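Local coordinates for 432aa long hypothetical deoxyribodipyrimidine photolyase (Sulfolobus tokodaii, PDB 2E0I), which probably repairs cyclobutane pyrimidine dimers in DNA using light, and binds two FAD molecules, one of them probably a light-harvesting cofactor, at residues 143-152 with 242-252. Residues are numbered along the deposited sequence; the frame is centred on the assembly and turned at random.
Sequences FYNEVSKVKV and RELYWRDFFTL. With FAD (flavin-adenine dinucleotide), chain E.
Phe-143 and Tyr-144 both hold CG opposite the backbone N (chi1 172° and -178°), which carries their rings from helix 140-147 to helix 238-256. The Phe-143 ring is a knob in a hole formed by Tyr-245, Asp-248, Phe-249 and Leu-252. Its CD2 lies 3.7 Å from Phe-249 CD1, and the two rings meet obliquely. Tyr-144 turns an edge to the face of Tyr-245 in an offset edge-to-face pair, with centroids 5.3 Å apart. Over one face of Tyr-144 lies Arg-242 CG, a CH-pi contact 3.5 Å from the ring centroid. Ser-148 CB lies over the opposite face, toward the rim, so the ring has an aliphatic carbon on either side. With an alanine at Tyr-144, a gap would probably open beside Tyr-245 and Arg-242 CG would lose the ring it lies over. Tyr-245 reaches past Val-147 CG1 until its OH lies 3.5 Å from Val-152 CG2. A water links that OH to Ser-148 O. No direct hydrogen bond joins the segments. The axes of 143-147 and 242-252 cross at 101°. Another side of helix 238-256 borders one of the two FAD molecules, whose pocket includes Glu-243, Trp-246, Arg-247 and Phe-250. The contact thus joins the photolyase-family region that includes the parallel sheet to the FAD-binding region. The backbone N atoms of Leu-129 and Thr-130 hydrogen-bond to Asp-248 OD2, while helix 227-233 packs on Val-152 and Leu-244.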
ATOM      1  N   PHE A 143      -1.308  17.426 -12.367  1.00 32.25           N
ATOM      2  CA  PHE A 143      -2.484  16.616 -12.040  1.00 30.53           C
ATOM      3  C   PHE A 143      -3.332  17.194 -10.911  1.00 30.70           C
ATOM      4  O   PHE A 143      -4.547  17.353 -11.045  1.00 27.95           O
ATOM      5  CB  PHE A 143      -2.027  15.202 -11.653  1.00 27.86           C
ATOM      6  CG  PHE A 143      -3.120  14.335 -11.106  1.00 24.90           C
ATOM      7  CD1 PHE A 143      -4.151  13.891 -11.924  1.00 24.37           C
ATOM      8  CD2 PHE A 143      -3.125  13.977  -9.761  1.00 23.81           C
ATOM      9  CE1 PHE A 143      -5.179  13.102 -11.411  1.00 24.77           C
ATOM     10  CE2 PHE A 143      -4.146  13.189  -9.233  1.00 23.23           C
ATOM     11  CZ  PHE A 143      -5.175  12.750 -10.057  1.00 24.20           C
ATOM     12  N   TYR A 144      -2.674  17.481  -9.793  1.00 32.60           N
ATOM     13  CA  TYR A 144      -3.337  18.026  -8.619  1.00 35.89           C
ATOM     14  C   TYR A 144      -4.060  19.340  -8.899  1.00 37.01           C
ATOM     15  O   TYR A 144      -5.251  19.474  -8.612  1.00 36.89           O
ATOM     16  CB  TYR A 144      -2.317  18.221  -7.488  1.00 36.99           C
ATOM     17  CG  TYR A 144      -2.915  18.743  -6.200  1.00 37.78           C
ATOM     18  CD1 TYR A 144      -3.937  18.045  -5.552  1.00 37.63           C
ATOM     19  CD2 TYR A 144      -2.465  19.938  -5.635  1.00 37.96           C
ATOM     20  CE1 TYR A 144      -4.498  18.522  -4.378  1.00 38.81           C
ATOM     21  CE2 TYR A 144      -3.018  20.427  -4.459  1.00 39.04           C
ATOM     22  CZ  TYR A 144      -4.037  19.715  -3.834  1.00 40.53           C
ATOM     23  OH  TYR A 144      -4.597  20.193  -2.664  1.00 42.90           O
ATOM     24  N   ASN A 145      -3.343  20.305  -9.459  1.00 38.99           N
ATOM     25  CA  ASN A 145      -3.937  21.602  -9.767  1.00 41.17           C
ATOM     26  C   ASN A 145      -5.178  21.497 -10.630  1.00 41.63           C
ATOM     27  O   ASN A 145      -6.153  22.202 -10.396  1.00 42.51           O
ATOM     28  CB  ASN A 145      -2.924  22.498 -10.467  1.00 42.64           C
ATOM     29  CG  ASN A 145      -1.744  22.829  -9.586  1.00 44.88           C
ATOM     30  OD1 ASN A 145      -0.816  23.512 -10.016  1.00 45.47           O
ATOM     31  ND2 ASN A 145      -1.768  22.345  -8.342  1.00 45.51           N
ATOM     32  N   GLU A 146      -5.148  20.615 -11.623  1.00 42.07           N
ATOM     33  CA  GLU A 146      -6.283  20.448 -12.520  1.00 43.37           C
ATOM     34  C   GLU A 146      -7.441  19.683 -11.872  1.00 42.73           C
ATOM     35  O   GLU A 146      -8.597  20.116 -11.928  1.00 43.77           O
ATOM     36  CB  GLU A 146      -5.817  19.746 -13.819  1.00 46.18           C
ATOM     37  CG  GLU A 146      -6.874  19.624 -14.945  1.00 50.98           C
ATOM     38  CD  GLU A 146      -6.271  19.400 -16.356  1.00 53.91           C
ATOM     39  OE1 GLU A 146      -7.040  19.065 -17.284  1.00 56.09           O
ATOM     40  OE2 GLU A 146      -5.045  19.568 -16.560  1.00 54.85           O
ATOM     41  N   VAL A 147      -7.129  18.569 -11.221  1.00 41.53           N
ATOM     42  CA  VAL A 147      -8.166  17.739 -10.618  1.00 40.44           C
ATOM     43  C   VAL A 147      -8.718  18.183  -9.253  1.00 38.57           C
ATOM     44  O   VAL A 147      -9.876  17.911  -8.928  1.00 37.32           O
ATOM     45  CB  VAL A 147      -7.674  16.271 -10.529  1.00 41.19           C
ATOM     46  CG1 VAL A 147      -6.821  16.067  -9.278  1.00 40.59           C
ATOM     47  CG2 VAL A 147      -8.858  15.329 -10.577  1.00 42.01           C
ATOM     48  N   SER A 148      -7.903  18.866  -8.456  1.00 37.27           N
ATOM     49  CA  SER A 148      -8.358  19.316  -7.141  1.00 35.85           C
ATOM     50  C   SER A 148      -9.495  20.333  -7.242  1.00 35.37           C
ATOM     51  O   SER A 148     -10.235  20.548  -6.287  1.00 34.79           O
ATOM     52  CB  SER A 148      -7.197  19.920  -6.349  1.00 34.32           C
ATOM     53  OG  SER A 148      -6.772  21.139  -6.914  1.00 31.91           O
ATOM     54  N   LYS A 149      -9.634  20.955  -8.405  1.00 36.31           N
ATOM     55  CA  LYS A 149     -10.687  21.934  -8.603  1.00 35.60           C
ATOM     56  C   LYS A 149     -12.018  21.204  -8.683  1.00 34.63           C
ATOM     57  O   LYS A 149     -13.072  21.797  -8.465  1.00 34.85           O
ATOM     58  CB  LYS A 149     -10.445  22.722  -9.889  1.00 37.11           C
ATOM     59  CG  LYS A 149      -9.188  23.575  -9.878  1.00 39.48           C
ATOM     60  CD  LYS A 149      -8.914  24.149 -11.272  1.00 41.59           C
ATOM     61  CE  LYS A 149      -7.577  24.880 -11.345  1.00 41.90           C
ATOM     62  NZ  LYS A 149      -7.019  24.818 -12.731  1.00 43.03           N
ATOM     63  N   VAL A 150     -11.969  19.914  -8.999  1.00 33.48           N
ATOM     64  CA  VAL A 150     -13.187  19.112  -9.091  1.00 32.35           C
ATOM     65  C   VAL A 150     -13.722  18.834  -7.691  1.00 31.58           C
ATOM     66  O   VAL A 150     -12.954  18.748  -6.729  1.00 31.70           O
ATOM     67  CB  VAL A 150     -12.921  17.764  -9.764  1.00 33.08           C
ATOM     68  CG1 VAL A 150     -14.237  17.069 -10.070  1.00 32.04           C
ATOM     69  CG2 VAL A 150     -12.100  17.968 -11.014  1.00 33.73           C
ATOM     70  N   LYS A 151     -15.035  18.680  -7.572  1.00 30.49           N
ATOM     71  CA  LYS A 151     -15.618  18.430  -6.268  1.00 30.09           C
ATOM     72  C   LYS A 151     -15.682  16.956  -5.936  1.00 29.41           C
ATOM     73  O   LYS A 151     -16.224  16.168  -6.701  1.00 30.09           O
ATOM     74  CB  LYS A 151     -17.024  18.992  -6.190  1.00 31.22           C
ATOM     75  CG  LYS A 151     -17.478  19.187  -4.772  1.00 33.22           C
ATOM     76  CD  LYS A 151     -18.860  18.642  -4.531  1.00 33.76           C
ATOM     77  CE  LYS A 151     -19.244  18.889  -3.082  1.00 35.90           C
ATOM     78  NZ  LYS A 151     -20.491  18.174  -2.726  1.00 39.79           N
ATOM     79  N   VAL A 152     -15.133  16.597  -4.784  1.00 27.97           N
ATOM     80  CA  VAL A 152     -15.134  15.219  -4.325  1.00 27.06           C
ATOM     81  C   VAL A 152     -16.547  14.808  -3.909  1.00 27.54           C
ATOM     82  O   VAL A 152     -17.228  15.544  -3.206  1.00 26.18           O
ATOM     83  CB  VAL A 152     -14.202  15.050  -3.116  1.00 26.51           C
ATOM     84  CG1 VAL A 152     -14.264  13.612  -2.619  1.00 25.79           C
ATOM     85  CG2 VAL A 152     -12.772  15.446  -3.493  1.00 23.87           C
ATOM     86  N   ARG A 242      -3.360  17.104  -0.115  1.00 31.01           N
ATOM     87  CA  ARG A 242      -2.542  17.001  -1.313  1.00 32.04           C
ATOM     88  C   ARG A 242      -1.872  15.635  -1.328  1.00 31.65           C
ATOM     89  O   ARG A 242      -1.755  15.004  -2.380  1.00 31.94           O
ATOM     90  CB  ARG A 242      -1.473  18.095  -1.359  1.00 34.13           C
ATOM     91  CG  ARG A 242      -0.946  18.386  -2.770  1.00 37.31           C
ATOM     92  CD  ARG A 242       0.263  19.312  -2.744  1.00 41.08           C
ATOM     93  NE  ARG A 242       1.335  18.702  -1.980  1.00 46.43           N
ATOM     94  CZ  ARG A 242       1.762  19.078  -0.776  1.00 49.00           C
ATOM     95  NH1 ARG A 242       2.749  18.394  -0.205  1.00 50.81           N
ATOM     96  NH2 ARG A 242       1.246  20.131  -0.152  1.00 49.80           N
ATOM     97  N   GLU A 243      -1.436  15.168  -0.166  1.00 30.18           N
ATOM     98  CA  GLU A 243      -0.786  13.875  -0.129  1.00 30.30           C
ATOM     99  C   GLU A 243      -1.772  12.745  -0.375  1.00 27.46           C
ATOM    100  O   GLU A 243      -1.417  11.695  -0.891  1.00 27.03           O
ATOM    101  CB  GLU A 243      -0.013  13.704   1.186  1.00 32.88           C
ATOM    102  CG  GLU A 243       1.446  14.167   1.023  1.00 38.93           C
ATOM    103  CD  GLU A 243       2.248  14.197   2.313  1.00 42.64           C
ATOM    104  OE1 GLU A 243       2.198  13.202   3.084  1.00 44.16           O
ATOM    105  OE2 GLU A 243       2.942  15.222   2.540  1.00 42.95           O
ATOM    106  N   LEU A 244      -3.027  12.974  -0.037  1.00 25.59           N
ATOM    107  CA  LEU A 244      -4.047  11.966  -0.261  1.00 23.63           C
ATOM    108  C   LEU A 244      -4.175  11.766  -1.765  1.00 23.43           C
ATOM    109  O   LEU A 244      -4.414  10.658  -2.247  1.00 24.35           O
ATOM    110  CB  LEU A 244      -5.377  12.448   0.309  1.00 22.31           C
ATOM    111  CG  LEU A 244      -6.303  11.401   0.909  1.00 22.07           C
ATOM    112  CD1 LEU A 244      -5.561  10.578   1.958  1.00 21.98           C
ATOM    113  CD2 LEU A 244      -7.476  12.113   1.546  1.00 23.40           C
ATOM    114  N   TYR A 245      -4.009  12.855  -2.507  1.00 23.85           N
ATOM    115  CA  TYR A 245      -4.112  12.827  -3.961  1.00 21.99           C
ATOM    116  C   TYR A 245      -2.960  12.064  -4.604  1.00 21.68           C
ATOM    117  O   TYR A 245      -3.037  11.701  -5.775  1.00 22.20           O
ATOM    118  CB  TYR A 245      -4.198  14.261  -4.514  1.00 19.81           C
ATOM    119  CG  TYR A 245      -5.618  14.798  -4.605  1.00 19.71           C
ATOM    120  CD1 TYR A 245      -6.487  14.346  -5.594  1.00 18.55           C
ATOM    121  CD2 TYR A 245      -6.101  15.737  -3.682  1.00 20.27           C
ATOM    122  CE1 TYR A 245      -7.802  14.803  -5.669  1.00 19.98           C
ATOM    123  CE2 TYR A 245      -7.419  16.209  -3.741  1.00 20.03           C
ATOM    124  CZ  TYR A 245      -8.271  15.732  -4.740  1.00 22.64           C
ATOM    125  OH  TYR A 245      -9.597  16.151  -4.807  1.00 23.00           O
ATOM    126  N   TRP A 246      -1.894  11.808  -3.851  1.00 21.57           N
ATOM    127  CA  TRP A 246      -0.778  11.056  -4.415  1.00 23.12           C
ATOM    128  C   TRP A 246      -1.153   9.599  -4.633  1.00 23.04           C
ATOM    129  O   TRP A 246      -0.526   8.899  -5.427  1.00 23.14           O
ATOM    130  CB  TRP A 246       0.455  11.129  -3.527  1.00 25.17           C
ATOM    131  CG  TRP A 246       1.347  12.283  -3.857  1.00 27.73           C
ATOM    132  CD1 TRP A 246       1.393  13.486  -3.227  1.00 28.76           C
ATOM    133  CD2 TRP A 246       2.326  12.339  -4.899  1.00 27.74           C
ATOM    134  NE1 TRP A 246       2.343  14.289  -3.807  1.00 29.67           N
ATOM    135  CE2 TRP A 246       2.931  13.607  -4.836  1.00 28.41           C
ATOM    136  CE3 TRP A 246       2.750  11.440  -5.879  1.00 27.86           C
ATOM    137  CZ2 TRP A 246       3.941  14.000  -5.715  1.00 28.43           C
ATOM    138  CZ3 TRP A 246       3.755  11.832  -6.753  1.00 28.25           C
ATOM    139  CH2 TRP A 246       4.339  13.100  -6.664  1.00 26.84           C
ATOM    140  N   ARG A 247      -2.174   9.145  -3.918  1.00 22.48           N
ATOM    141  CA  ARG A 247      -2.656   7.789  -4.069  1.00 22.80           C
ATOM    142  C   ARG A 247      -3.327   7.644  -5.420  1.00 24.45           C
ATOM    143  O   ARG A 247      -3.097   6.675  -6.144  1.00 24.64           O
ATOM    144  CB  ARG A 247      -3.685   7.474  -3.008  1.00 23.39           C
ATOM    145  CG  ARG A 247      -3.136   7.363  -1.645  1.00 23.26           C
ATOM    146  CD  ARG A 247      -3.911   6.308  -0.920  1.00 21.79           C
ATOM    147  NE  ARG A 247      -3.011   5.663   0.004  1.00 22.53           N
ATOM    148  CZ  ARG A 247      -2.764   4.362   0.095  1.00 21.16           C
ATOM    149  NH1 ARG A 247      -3.336   3.440  -0.673  1.00 22.03           N
ATOM    150  NH2 ARG A 247      -1.885   3.996   0.983  1.00 24.28           N
ATOM    151  N   ASP A 248      -4.190   8.603  -5.743  1.00 26.05           N
ATOM    152  CA  ASP A 248      -4.902   8.589  -7.014  1.00 26.03           C
ATOM    153  C   ASP A 248      -3.902   8.684  -8.154  1.00 24.80           C
ATOM    154  O   ASP A 248      -4.001   7.944  -9.143  1.00 24.84           O
ATOM    155  CB  ASP A 248      -5.869   9.768  -7.101  1.00 30.23           C
ATOM    156  CG  ASP A 248      -7.207   9.489  -6.441  1.00 34.77           C
ATOM    157  OD1 ASP A 248      -7.234   9.087  -5.251  1.00 38.79           O
ATOM    158  OD2 ASP A 248      -8.241   9.688  -7.119  1.00 38.54           O
ATOM    159  N   PHE A 249      -2.937   9.592  -8.014  1.00 21.04           N
ATOM    160  CA  PHE A 249      -1.949   9.783  -9.054  1.00 18.59           C
ATOM    161  C   PHE A 249      -1.203   8.515  -9.435  1.00 17.20           C
ATOM    162  O   PHE A 249      -1.148   8.145 -10.611  1.00 17.56           O
ATOM    163  CB  PHE A 249      -0.931  10.834  -8.654  1.00 19.24           C
ATOM    164  CG  PHE A 249       0.059  11.133  -9.734  1.00 19.79           C
ATOM    165  CD1 PHE A 249      -0.335  11.807 -10.887  1.00 19.89           C
ATOM    166  CD2 PHE A 249       1.369  10.677  -9.638  1.00 20.70           C
ATOM    167  CE1 PHE A 249       0.558  12.019 -11.931  1.00 20.26           C
ATOM    168  CE2 PHE A 249       2.274  10.883 -10.681  1.00 21.18           C
ATOM    169  CZ  PHE A 249       1.868  11.553 -11.829  1.00 21.12           C
ATOM    170  N   PHE A 250      -0.611   7.849  -8.455  1.00 14.88           N
ATOM    171  CA  PHE A 250       0.130   6.639  -8.756  1.00 13.49           C
ATOM    172  C   PHE A 250      -0.749   5.499  -9.253  1.00 13.31           C
ATOM    173  O   PHE A 250      -0.340   4.736 -10.125  1.00 14.03           O
ATOM    174  CB  PHE A 250       0.944   6.198  -7.551  1.00 13.60           C
ATOM    175  CG  PHE A 250       2.204   7.000  -7.344  1.00 13.62           C
ATOM    176  CD1 PHE A 250       3.095   7.203  -8.392  1.00 12.46           C
ATOM    177  CD2 PHE A 250       2.513   7.526  -6.094  1.00 13.55           C
ATOM    178  CE1 PHE A 250       4.272   7.921  -8.201  1.00 12.76           C
ATOM    179  CE2 PHE A 250       3.698   8.245  -5.896  1.00 14.67           C
ATOM    180  CZ  PHE A 250       4.576   8.443  -6.954  1.00 12.38           C
ATOM    181  N   THR A 251      -1.954   5.389  -8.715  1.00 12.57           N
ATOM    182  CA  THR A 251      -2.890   4.349  -9.134  1.00 12.69           C
ATOM    183  C   THR A 251      -3.232   4.534 -10.612  1.00 14.98           C
ATOM    184  O   THR A 251      -3.127   3.591 -11.403  1.00 16.03           O
ATOM    185  CB  THR A 251      -4.199   4.421  -8.311  1.00 12.20           C
ATOM    186  OG1 THR A 251      -3.916   4.071  -6.954  1.00 13.03           O
ATOM    187  CG2 THR A 251      -5.265   3.496  -8.885  1.00  7.46           C
ATOM    188  N   LEU A 252      -3.646   5.753 -10.974  1.00 17.02           N
ATOM    189  CA  LEU A 252      -4.005   6.087 -12.349  1.00 17.22           C
ATOM    190  C   LEU A 252      -2.793   5.992 -13.271  1.00 17.02           C
ATOM    191  O   LEU A 252      -2.896   5.538 -14.408  1.00 16.86           O
ATOM    192  CB  LEU A 252      -4.606   7.491 -12.397  1.00 17.25           C
ATOM    193  CG  LEU A 252      -6.013   7.579 -11.803  1.00 17.26           C
ATOM    194  CD1 LEU A 252      -6.502   9.006 -11.866  1.00 17.46           C
ATOM    195  CD2 LEU A 252      -6.958   6.667 -12.571  1.00 15.79           C
TER
HETATM  196  PA  FAD E1100       1.332  10.151   6.551  1.00 29.54           P
HETATM  197  O1A FAD E1100       0.695  10.279   7.881  1.00 31.28           O
HETATM  198  O2A FAD E1100       2.203  11.168   5.923  1.00 31.16           O
HETATM  199  O5B FAD E1100      -0.016  10.439   5.719  1.00 31.26           O
HETATM  200  C5B FAD E1100       0.015  10.967   4.392  1.00 32.36           C
HETATM  201  C4B FAD E1100      -0.994  10.226   3.512  1.00 34.14           C
HETATM  202  O4B FAD E1100      -0.978  10.722   2.163  1.00 35.85           O
HETATM  203  C3B FAD E1100      -0.626   8.743   3.448  1.00 34.99           C
HETATM  204  O3B FAD E1100      -1.385   8.039   4.434  1.00 33.17           O
HETATM  205  C2B FAD E1100      -1.168   8.377   2.068  1.00 35.21           C
HETATM  206  O2B FAD E1100      -2.593   8.289   2.115  1.00 38.01           O
HETATM  207  C1B FAD E1100      -0.742   9.614   1.276  1.00 35.68           C
HETATM  208  N9A FAD E1100       0.696   9.573   0.916  1.00 34.64           N
HETATM  209  C8A FAD E1100       1.701  10.157   1.565  1.00 33.40           C
HETATM  210  N7A FAD E1100       2.835   9.975   0.890  1.00 33.44           N
HETATM  211  C5A FAD E1100       2.551   9.267  -0.200  1.00 33.54           C
HETATM  212  C6A FAD E1100       3.292   8.771  -1.267  1.00 32.04           C
HETATM  213  N6A FAD E1100       4.597   9.002  -1.358  1.00 30.60           N
HETATM  214  N1A FAD E1100       2.668   8.058  -2.217  1.00 31.20           N
HETATM  215  C2A FAD E1100       1.368   7.821  -2.164  1.00 30.40           C
HETATM  216  N3A FAD E1100       0.633   8.282  -1.167  1.00 30.27           N
HETATM  217  C4A FAD E1100       1.188   9.002  -0.180  1.00 33.30           C
HETATM  218  N1  FAD E1100       2.101   3.802   0.546  1.00 23.25           N
HETATM  219  C2  FAD E1100       1.168   2.757   0.540  1.00 24.48           C
HETATM  220  O2  FAD E1100       0.033   2.926   0.979  1.00 25.23           O
HETATM  221  N3  FAD E1100       1.544   1.489   0.079  1.00 26.07           N
HETATM  222  C4  FAD E1100       2.855   1.277  -0.363  1.00 24.57           C
HETATM  223  O4  FAD E1100       3.170   0.179  -0.820  1.00 23.75           O
HETATM  224  C4X FAD E1100       3.781   2.314  -0.339  1.00 24.01           C
HETATM  225  N5  FAD E1100       5.109   2.062  -0.701  1.00 24.96           N
HETATM  226  C5X FAD E1100       6.049   3.101  -0.702  1.00 24.55           C
HETATM  227  C6  FAD E1100       7.359   2.829  -1.083  1.00 22.01           C
HETATM  228  C7  FAD E1100       8.295   3.858  -1.123  1.00 23.91           C
HETATM  229  C7M FAD E1100       9.721   3.537  -1.575  1.00 24.69           C
HETATM  230  C8  FAD E1100       7.918   5.154  -0.774  1.00 22.82           C
HETATM  231  C8M FAD E1100       8.917   6.311  -0.835  1.00 23.13           C
HETATM  232  C9  FAD E1100       6.605   5.415  -0.393  1.00 23.48           C
HETATM  233  C9A FAD E1100       5.657   4.395  -0.360  1.00 25.13           C
HETATM  234  N10 FAD E1100       4.322   4.649   0.003  1.00 24.65           N
HETATM  235  C10 FAD E1100       3.413   3.582   0.108  1.00 23.77           C
HETATM  236  C1' FAD E1100       3.880   6.032   0.315  1.00 22.81           C
HETATM  237  C2' FAD E1100       3.968   6.507   1.768  1.00 24.46           C
HETATM  238  O2' FAD E1100       5.288   6.309   2.281  1.00 24.04           O
HETATM  239  C3' FAD E1100       2.942   5.821   2.674  1.00 26.29           C
HETATM  240  O3' FAD E1100       1.635   5.987   2.118  1.00 28.37           O
HETATM  241  C4' FAD E1100       2.950   6.425   4.080  1.00 26.48           C
HETATM  242  O4' FAD E1100       4.257   6.325   4.653  1.00 26.67           O
HETATM  243  C5' FAD E1100       1.945   5.714   4.989  1.00 27.16           C
HETATM  244  O5' FAD E1100       2.022   6.209   6.331  1.00 28.99           O
HETATM  245  P   FAD E1100       1.028   7.358   6.864  1.00 27.24           P
HETATM  246  O1P FAD E1100      -0.355   6.961   6.519  1.00 28.14           O
HETATM  247  O2P FAD E1100       1.356   7.589   8.289  1.00 28.17           O
HETATM  248  O3P FAD E1100       1.440   8.645   5.983  1.00 30.28           O
HETATM  249  O   HOH W   1      -9.891  18.677  -3.940  1.00 21.48           O